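Local coordinates for major capsid protein (Norovirus Hu/GI.7/TCH-060/USA/2003, PDB 4P25), which forms the norovirus capsid and, through its protruding P domain, binds histo-blood group antigens such as the Lewis Y glycan, at residues D108-T113 and W161-T166; S21-M26 and S207-V212. All coordinates share one frame; numbering follows the deposited sequence.

Interaction 1 of 2, residues D108-T113 and W161-T166; sequences DWHVST and WVSPST. With GAL (beta-D-galactopyranose), chain E; FUC (alpha-L-fucopyranose), chain B.
His110 and Trp161 lie face to face across segments 108-113 and 161-166, paired antiparallel through Asp108-Ser163, Trp109-Val162 and His110-Trp161, with backbone bonds from Asp108 N to Ser163 O (2.8 Å) and from His110 N to Trp161 O (3.0 Å). The imidazole covers the indole six-membered ring, centroids 3.5 Å apart and planes 16° from parallel, while His110 CB sits over the five-membered ring (CH-pi). Trp161 CG lies between its backbone N and carbonyl carbon (chi1 57°), which lays the indole against the imidazole face. A weak bond from His110 ND1 to Trp161 O helps fix the imidazole's rotation.

Asp108 and His110 side chains on this sheet face, with the backbone carbonyl of Pro164, hold galactose in the glycan pocket. Its O3 donates to Asp108 OD2 (2.7 Å) and accepts from His110 NE2 (3.1 Å); its O4 donates to Pro164 O (2.8 Å). Fucose O5 meets the indole edge at Trp161 CH2 (3.5 Å). Asp108 OD1, paired with Lys131, also takes a proton from a water that bonds Ser165 OG. Donation from NE2 and, weakly, from ND1 would be consistent with a doubly protonated imidazole, which nearby Asp108 could support.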
ATOM      1  N   ASP A 108      -7.611  -3.971 -21.552  1.00 10.89           N
ATOM      2  CA  ASP A 108      -8.069  -2.639 -21.201  1.00 10.19           C
ATOM      3  C   ASP A 108      -7.874  -2.406 -19.710  1.00  9.21           C
ATOM      4  O   ASP A 108      -8.048  -3.320 -18.896  1.00 10.35           O
ATOM      5  CB  ASP A 108      -9.545  -2.463 -21.546  1.00  9.54           C
ATOM      6  CG  ASP A 108      -9.777  -2.096 -23.002  1.00 12.36           C
ATOM      7  OD1 ASP A 108      -8.896  -2.343 -23.857  1.00 14.98           O
ATOM      8  OD2 ASP A 108     -10.874  -1.570 -23.285  1.00 14.16           O
ATOM      9  N   TRP A 109      -7.504  -1.181 -19.358  1.00  9.43           N
ATOM     10  CA  TRP A 109      -7.438  -0.760 -17.970  1.00  9.02           C
ATOM     11  C   TRP A 109      -8.585   0.177 -17.655  1.00  9.99           C
ATOM     12  O   TRP A 109      -9.047   0.919 -18.518  1.00  9.70           O
ATOM     13  CB  TRP A 109      -6.131  -0.021 -17.686  1.00  9.03           C
ATOM     14  CG  TRP A 109      -4.907  -0.856 -17.794  1.00  9.32           C
ATOM     15  CD1 TRP A 109      -4.836  -2.216 -17.905  1.00  9.24           C
ATOM     16  CD2 TRP A 109      -3.561  -0.380 -17.791  1.00  8.78           C
ATOM     17  NE1 TRP A 109      -3.518  -2.612 -17.975  1.00  8.24           N
ATOM     18  CE2 TRP A 109      -2.716  -1.501 -17.909  1.00 10.62           C
ATOM     19  CE3 TRP A 109      -2.984   0.894 -17.705  1.00  8.90           C
ATOM     20  CZ2 TRP A 109      -1.324  -1.389 -17.939  1.00 12.76           C
ATOM     21  CZ3 TRP A 109      -1.605   1.005 -17.736  1.00  9.30           C
ATOM     22  CH2 TRP A 109      -0.790  -0.127 -17.857  1.00  9.67           C
ATOM     23  N   HIS A 110      -9.032   0.146 -16.408  1.00  7.98           N
ATOM     24  CA  HIS A 110     -10.027   1.084 -15.929  1.00  8.46           C
ATOM     25  C   HIS A 110      -9.487   1.672 -14.642  1.00 10.70           C
ATOM     26  O   HIS A 110      -9.346   0.980 -13.635  1.00 10.52           O
ATOM     27  CB  HIS A 110     -11.357   0.363 -15.757  1.00 10.87           C
ATOM     28  CG  HIS A 110     -11.778  -0.367 -16.994  1.00 10.53           C
ATOM     29  ND1 HIS A 110     -11.572  -1.720 -17.166  1.00  9.35           N
ATOM     30  CD2 HIS A 110     -12.452   0.053 -18.093  1.00 12.85           C
ATOM     31  CE1 HIS A 110     -12.073  -2.094 -18.330  1.00 12.41           C
ATOM     32  NE2 HIS A 110     -12.614  -1.038 -18.910  1.00 12.67           N
ATOM     33  N   VAL A 111      -9.142   2.956 -14.711  1.00  8.63           N
ATOM     34  CA  VAL A 111      -8.323   3.608 -13.698  1.00  9.27           C
ATOM     35  C   VAL A 111      -9.141   4.695 -13.037  1.00  9.17           C
ATOM     36  O   VAL A 111      -9.674   5.576 -13.716  1.00  8.75           O
ATOM     37  CB  VAL A 111      -7.081   4.252 -14.358  1.00  8.50           C
ATOM     38  CG1 VAL A 111      -6.155   4.849 -13.303  1.00 11.48           C
ATOM     39  CG2 VAL A 111      -6.333   3.231 -15.219  1.00 11.31           C
ATOM     40  N   SER A 112      -9.256   4.638 -11.714  1.00  9.20           N
ATOM     41  CA  SER A 112     -10.072   5.616 -10.992  1.00  8.75           C
ATOM     42  C   SER A 112      -9.227   6.766 -10.475  1.00  7.25           C
ATOM     43  O   SER A 112      -8.357   6.573  -9.619  1.00 10.18           O
ATOM     44  CB  SER A 112     -10.812   4.953  -9.839  1.00 10.36           C
ATOM     45  OG  SER A 112     -11.719   5.874  -9.259  1.00 13.09           O
ATOM     46  N   THR A 113      -9.486   7.966 -10.992  1.00  8.94           N
ATOM     47  CA  THR A 113      -8.670   9.132 -10.645  1.00  9.03           C
ATOM     48  C   THR A 113      -9.462  10.279 -10.018  1.00  8.79           C
ATOM     49  O   THR A 113     -10.682  10.388 -10.192  1.00  9.01           O
ATOM     50  CB  THR A 113      -7.929   9.686 -11.876  1.00  9.73           C
ATOM     51  OG1 THR A 113      -8.871  10.209 -12.816  1.00 11.76           O
ATOM     52  CG2 THR A 113      -7.118   8.600 -12.548  1.00 11.04           C
ATOM     53  N   TRP A 161      -9.807  -1.986 -12.257  1.00  8.17           N
ATOM     54  CA  TRP A 161     -10.119  -3.288 -12.842  1.00  9.05           C
ATOM     55  C   TRP A 161      -9.618  -3.383 -14.278  1.00 11.48           C
ATOM     56  O   TRP A 161      -9.266  -2.372 -14.881  1.00 10.86           O
ATOM     57  CB  TRP A 161     -11.617  -3.627 -12.748  1.00  9.07           C
ATOM     58  CG  TRP A 161     -12.601  -2.645 -13.377  1.00  9.06           C
ATOM     59  CD1 TRP A 161     -12.976  -1.432 -12.877  1.00  7.87           C
ATOM     60  CD2 TRP A 161     -13.376  -2.839 -14.571  1.00 10.30           C
ATOM     61  NE1 TRP A 161     -13.912  -0.843 -13.698  1.00  8.19           N
ATOM     62  CE2 TRP A 161     -14.177  -1.690 -14.746  1.00  8.76           C
ATOM     63  CE3 TRP A 161     -13.459  -3.867 -15.521  1.00 12.32           C
ATOM     64  CZ2 TRP A 161     -15.049  -1.538 -15.826  1.00 11.78           C
ATOM     65  CZ3 TRP A 161     -14.340  -3.716 -16.597  1.00 12.81           C
ATOM     66  CH2 TRP A 161     -15.116  -2.559 -16.737  1.00 11.21           C
ATOM     67  N   VAL A 162      -9.569  -4.601 -14.810  1.00  7.66           N
ATOM     68  CA  VAL A 162      -9.120  -4.816 -16.184  1.00 10.42           C
ATOM     69  C   VAL A 162     -10.132  -5.662 -16.952  1.00 10.07           C
ATOM     70  O   VAL A 162     -10.908  -6.405 -16.352  1.00 11.35           O
ATOM     71  CB  VAL A 162      -7.724  -5.483 -16.239  1.00 11.94           C
ATOM     72  CG1 VAL A 162      -6.684  -4.598 -15.569  1.00 10.86           C
ATOM     73  CG2 VAL A 162      -7.756  -6.865 -15.593  1.00 11.61           C
ATOM     74  N   SER A 163     -10.125  -5.542 -18.277  1.00 10.87           N
ATOM     75  CA  SER A 163     -11.063  -6.267 -19.131  1.00  9.01           C
ATOM     76  C   SER A 163     -10.396  -6.561 -20.484  1.00 10.82           C
ATOM     77  O   SER A 163      -9.344  -5.990 -20.780  1.00 12.47           O
ATOM     78  CB  SER A 163     -12.352  -5.451 -19.301  1.00 12.25           C
ATOM     79  OG  SER A 163     -12.100  -4.222 -19.958  1.00 13.08           O
ATOM     80  N   PRO A 164     -10.981  -7.467 -21.294  1.00 13.33           N
ATOM     81  CA  PRO A 164     -10.349  -7.839 -22.568  1.00 12.39           C
ATOM     82  C   PRO A 164     -10.168  -6.669 -23.540  1.00 13.57           C
ATOM     83  O   PRO A 164     -10.972  -5.738 -23.554  1.00 15.39           O
ATOM     84  CB  PRO A 164     -11.332  -8.859 -23.157  1.00 16.57           C
ATOM     85  CG  PRO A 164     -12.019  -9.432 -21.979  1.00 17.69           C
ATOM     86  CD  PRO A 164     -12.175  -8.291 -21.023  1.00 12.56           C
ATOM     87  N   SER A 165      -9.115  -6.724 -24.347  1.00 11.77           N
ATOM     88  CA  SER A 165      -8.849  -5.669 -25.318  1.00 13.44           C
ATOM     89  C   SER A 165      -9.870  -5.706 -26.444  1.00 17.24           C
ATOM     90  O   SER A 165     -10.223  -4.673 -27.010  1.00 18.91           O
ATOM     91  CB  SER A 165      -7.436  -5.812 -25.894  1.00 14.72           C
ATOM     92  OG  SER A 165      -6.452  -5.584 -24.900  1.00 15.64           O
ATOM     93  N   THR A 166     -10.328  -6.909 -26.769  1.00 18.13           N
ATOM     94  CA  THR A 166     -11.318  -7.094 -27.818  1.00 19.46           C
ATOM     95  C   THR A 166     -12.440  -7.986 -27.305  1.00 19.08           C
ATOM     96  O   THR A 166     -12.236  -8.781 -26.391  1.00 23.24           O
ATOM     97  CB  THR A 166     -10.696  -7.730 -29.071  1.00 28.10           C
ATOM     98  OG1 THR A 166     -10.115  -8.999 -28.727  1.00 29.43           O
ATOM     99  CG2 THR A 166      -9.627  -6.825 -29.671  1.00 35.94           C
TER
HETATM  100  C1  GAL E   2     -16.290  -3.284 -23.250  1.00 11.19           C
HETATM  101  C2  GAL E   2     -15.358  -2.689 -22.207  1.00 10.86           C
HETATM  102  C3  GAL E   2     -13.985  -2.465 -22.822  1.00 15.28           C
HETATM  103  C4  GAL E   2     -13.486  -3.764 -23.433  1.00 11.94           C
HETATM  104  C5  GAL E   2     -14.522  -4.299 -24.407  1.00 15.30           C
HETATM  105  C6  GAL E   2     -14.022  -5.611 -25.015  1.00 19.27           C
HETATM  106  O2  GAL E   2     -15.888  -1.436 -21.749  1.00 15.65           O
HETATM  107  O3  GAL E   2     -13.070  -2.030 -21.806  1.00 13.76           O
HETATM  108  O4  GAL E   2     -13.263  -4.728 -22.393  1.00 14.09           O
HETATM  109  O5  GAL E   2     -15.756  -4.533 -23.712  1.00 14.60           O
HETATM  110  O6  GAL E   2     -14.812  -5.937 -26.162  1.00 23.42           O
HETATM  111  C1  FUC B   3     -15.811  -1.378 -20.317  1.00 13.55           C
HETATM  112  C2  FUC B   3     -16.028   0.054 -19.856  1.00 17.48           C
HETATM  113  C3  FUC B   3     -17.402   0.526 -20.298  1.00 18.75           C
HETATM  114  C4  FUC B   3     -18.458  -0.451 -19.808  1.00 22.90           C
HETATM  115  C5  FUC B   3     -18.105  -1.855 -20.272  1.00 21.28           C
HETATM  116  C6  FUC B   3     -19.164  -2.839 -19.771  1.00 27.52           C
HETATM  117  O2  FUC B   3     -15.022   0.900 -20.430  1.00 19.91           O
HETATM  118  O3  FUC B   3     -17.661   1.827 -19.749  1.00 25.05           O
HETATM  119  O4  FUC B   3     -18.510  -0.420 -18.374  1.00 38.73           O
HETATM  120  O5  FUC B   3     -16.821  -2.223 -19.749  1.00 17.63           O
HETATM  121  O   HOH W   1      -6.540  -2.867 -24.897  1.00 16.30           O

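Interaction 2 of 2, residues S21-M26 and S207-V212; sequences SRVPAM and SDFPIV
A small apolar packing site joins the loop before strand 29-31 to the end of strand 201-208 and the chain that follows, with Val23 seated on the ring of Phe209. Val23 CG1 stands over the ring centre, 3.8 Å from the centroid and 3° off the normal, a CH-pi contact; Val23 CB lies 3.7 Å from Phe209 CD1 over the same face. Phe209 CG is anti to its backbone N (chi1 -166°), which sets one ring face against Val23. On the opposite face Pro210 CD lies 3.4 Å above the plane, offset toward the rim. Pro24 CD approaches Phe209 CE1 at 4.0 Å; this proline is the centre of an inverse gamma turn in the loop that leads into strand 29-31, which pairs antiparallel with 201-208.

Next along the loop, Ala25 CB rests on both Ser207 CB and Asp208 O, each at 3.7 Å. Ser207 OG donates to Met26 O (2.7 Å) from well above the carbonyl plane, 65° out of it, and has a second partner in Asn20 ND2. A water donates to the same Met26 O and accepts from Asp208 N (2.9 Å), giving that carbonyl two donors. Met26 also packs on Ser60 of the second subunit.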
ATOM      1  N   SER A  21       2.742  -6.766  -5.519  1.00  6.41           N
ATOM      2  CA  SER A  21       3.586  -5.719  -6.072  1.00  6.89           C
ATOM      3  C   SER A  21       3.150  -5.267  -7.464  1.00  6.77           C
ATOM      4  O   SER A  21       3.767  -4.368  -8.041  1.00  8.34           O
ATOM      5  CB  SER A  21       5.034  -6.195  -6.108  1.00  8.50           C
ATOM      6  OG  SER A  21       5.156  -7.432  -6.799  1.00  8.38           O
ATOM      7  N   ARG A  22       2.093  -5.876  -8.001  1.00  6.65           N
ATOM      8  CA  ARG A  22       1.595  -5.525  -9.338  1.00  6.01           C
ATOM      9  C   ARG A  22       0.180  -4.940  -9.346  1.00  8.95           C
ATOM     10  O   ARG A  22      -0.210  -4.260 -10.297  1.00 10.57           O
ATOM     11  CB  ARG A  22       1.699  -6.717 -10.303  1.00  7.11           C
ATOM     12  CG  ARG A  22       3.149  -7.100 -10.632  1.00  6.80           C
ATOM     13  CD  ARG A  22       3.225  -8.317 -11.560  1.00  8.39           C
ATOM     14  NE  ARG A  22       2.840  -7.995 -12.933  1.00 10.89           N
ATOM     15  CZ  ARG A  22       2.036  -8.737 -13.690  1.00  9.00           C
ATOM     16  NH1 ARG A  22       1.507  -9.862 -13.222  1.00  9.70           N
ATOM     17  NH2 ARG A  22       1.763  -8.354 -14.929  1.00  9.69           N
ATOM     18  N   VAL A  23      -0.583  -5.199  -8.288  1.00  9.22           N
ATOM     19  CA  VAL A  23      -1.884  -4.563  -8.089  1.00  8.25           C
ATOM     20  C   VAL A  23      -2.032  -4.198  -6.617  1.00  8.34           C
ATOM     21  O   VAL A  23      -1.380  -4.808  -5.764  1.00  9.76           O
ATOM     22  CB  VAL A  23      -3.075  -5.468  -8.534  1.00 10.37           C
ATOM     23  CG1 VAL A  23      -3.171  -5.548 -10.060  1.00 11.60           C
ATOM     24  CG2 VAL A  23      -2.989  -6.856  -7.886  1.00 10.79           C
ATOM     25  N   PRO A  24      -2.871  -3.197  -6.304  1.00 10.21           N
ATOM     26  CA  PRO A  24      -3.096  -2.806  -4.906  1.00 11.30           C
ATOM     27  C   PRO A  24      -4.029  -3.788  -4.201  1.00 10.16           C
ATOM     28  O   PRO A  24      -5.242  -3.578  -4.123  1.00 15.15           O
ATOM     29  CB  PRO A  24      -3.739  -1.420  -5.030  1.00 12.35           C
ATOM     30  CG  PRO A  24      -4.395  -1.422  -6.368  1.00 16.04           C
ATOM     31  CD  PRO A  24      -3.536  -2.286  -7.252  1.00 11.15           C
ATOM     32  N   ALA A  25      -3.441  -4.865  -3.700  1.00  9.10           N
ATOM     33  CA  ALA A  25      -4.194  -5.959  -3.109  1.00  7.81           C
ATOM     34  C   ALA A  25      -3.264  -6.715  -2.182  1.00 10.05           C
ATOM     35  O   ALA A  25      -2.043  -6.567  -2.261  1.00 11.60           O
ATOM     36  CB  ALA A  25      -4.720  -6.892  -4.199  1.00 11.14           C
ATOM     37  N   MET A  26      -3.847  -7.528  -1.308  1.00 11.23           N
ATOM     38  CA  MET A  26      -3.057  -8.361  -0.420  1.00 10.38           C
ATOM     39  C   MET A  26      -2.849  -9.738  -1.041  1.00 11.66           C
ATOM     40  O   MET A  26      -3.658 -10.207  -1.844  1.00 11.55           O
ATOM     41  CB  MET A  26      -3.740  -8.477   0.939  1.00 11.41           C
ATOM     42  CG  MET A  26      -3.945  -7.134   1.608  1.00 12.52           C
ATOM     43  SD  MET A  26      -2.392  -6.223   1.776  1.00 12.93           S
ATOM     44  CE  MET A  26      -1.578  -7.280   2.967  1.00 12.59           C
ATOM     45  N   SER A 207      -3.034 -12.585  -5.905  1.00 10.08           N
ATOM     46  CA  SER A 207      -4.043 -11.750  -5.262  1.00  9.09           C
ATOM     47  C   SER A 207      -5.365 -11.771  -6.010  1.00 10.68           C
ATOM     48  O   SER A 207      -5.390 -11.739  -7.241  1.00 11.53           O
ATOM     49  CB  SER A 207      -3.572 -10.292  -5.179  1.00  9.14           C
ATOM     50  OG  SER A 207      -2.465 -10.156  -4.309  1.00 10.33           O
ATOM     51  N   ASP A 208      -6.462 -11.808  -5.261  1.00  9.68           N
ATOM     52  CA  ASP A 208      -7.770 -11.500  -5.821  1.00 11.77           C
ATOM     53  C   ASP A 208      -7.755 -10.081  -6.381  1.00 10.55           C
ATOM     54  O   ASP A 208      -7.246  -9.156  -5.743  1.00 12.66           O
ATOM     55  CB  ASP A 208      -8.854 -11.589  -4.747  1.00 16.09           C
ATOM     56  CG  ASP A 208      -9.013 -12.984  -4.188  1.00 21.37           C
ATOM     57  OD1 ASP A 208      -8.905 -13.954  -4.967  1.00 25.80           O
ATOM     58  OD2 ASP A 208      -9.255 -13.106  -2.969  1.00 28.14           O
ATOM     59  N   PHE A 209      -8.316  -9.916  -7.573  1.00 11.63           N
ATOM     60  CA  PHE A 209      -8.401  -8.613  -8.209  1.00  9.75           C
ATOM     61  C   PHE A 209      -9.464  -8.713  -9.290  1.00  9.65           C
ATOM     62  O   PHE A 209      -9.622  -9.771  -9.900  1.00 14.56           O
ATOM     63  CB  PHE A 209      -7.050  -8.213  -8.812  1.00 10.51           C
ATOM     64  CG  PHE A 209      -6.969  -6.762  -9.197  1.00 10.07           C
ATOM     65  CD1 PHE A 209      -6.754  -5.793  -8.237  1.00 13.36           C
ATOM     66  CD2 PHE A 209      -7.115  -6.371 -10.518  1.00 14.13           C
ATOM     67  CE1 PHE A 209      -6.687  -4.455  -8.581  1.00 15.09           C
ATOM     68  CE2 PHE A 209      -7.046  -5.036 -10.869  1.00 17.53           C
ATOM     69  CZ  PHE A 209      -6.834  -4.078  -9.896  1.00 14.91           C
ATOM     70  N   PRO A 210     -10.217  -7.627  -9.516  1.00  9.41           N
ATOM     71  CA  PRO A 210     -11.273  -7.741 -10.531  1.00 11.04           C
ATOM     72  C   PRO A 210     -10.727  -7.792 -11.955  1.00  9.88           C
ATOM     73  O   PRO A 210     -10.448  -6.769 -12.584  1.00 12.36           O
ATOM     74  CB  PRO A 210     -12.132  -6.491 -10.297  1.00 12.28           C
ATOM     75  CG  PRO A 210     -11.248  -5.542  -9.574  1.00 12.92           C
ATOM     76  CD  PRO A 210     -10.310  -6.368  -8.752  1.00  9.73           C
ATOM     77  N   ILE A 211     -10.572  -9.019 -12.440  1.00 12.50           N
ATOM     78  CA  ILE A 211     -10.202  -9.286 -13.814  1.00 14.62           C
ATOM     79  C   ILE A 211     -11.456  -9.795 -14.490  1.00 14.72           C
ATOM     80  O   ILE A 211     -11.933 -10.890 -14.190  1.00 18.39           O
ATOM     81  CB  ILE A 211      -9.126 -10.373 -13.887  1.00 15.15           C
ATOM     82  CG1 ILE A 211      -7.853  -9.905 -13.180  1.00 17.27           C
ATOM     83  CG2 ILE A 211      -8.844 -10.765 -15.333  1.00 17.25           C
ATOM     84  CD1 ILE A 211      -6.836 -10.996 -13.004  1.00 19.60           C
ATOM     85  N   VAL A 212     -12.010  -8.993 -15.385  1.00 13.69           N
ATOM     86  CA  VAL A 212     -13.227  -9.392 -16.066  1.00 13.70           C
ATOM     87  C   VAL A 212     -12.865 -10.247 -17.273  1.00 13.36           C
ATOM     88  O   VAL A 212     -12.057  -9.839 -18.108  1.00 17.53           O
ATOM     89  CB  VAL A 212     -14.065  -8.171 -16.480  1.00 15.39           C
ATOM     90  CG1 VAL A 212     -15.288  -8.602 -17.267  1.00 20.71           C
ATOM     91  CG2 VAL A 212     -14.473  -7.381 -15.241  1.00 19.09           C
TER
HETATM   92  O   HOH W   2      -6.101 -11.344  -2.377  1.00 15.55           O

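Interaction 1 is nested in the chain within the loop closed by interaction 2, and their centres lie 13 Å apart. Segment 207-212 runs on from its packing against 21-26 to meet segment 161-166: Val162 O and Val212 N are 3.0 Å apart, Val162 N and Pro210 O 3.2 Å, both probable hydrogen bonds. Pro210 touches both the Phe209 ring of interaction 2 and Trp161 of interaction 1. Of the two, interaction 1 holds the galactose; the Phe209 side chain is about 13 Å from it. Interaction 2 reaches the glycan pocket through Val212, a pocket residue that touches a fucose; a further fucose contact is made by Ser163 and Pro164.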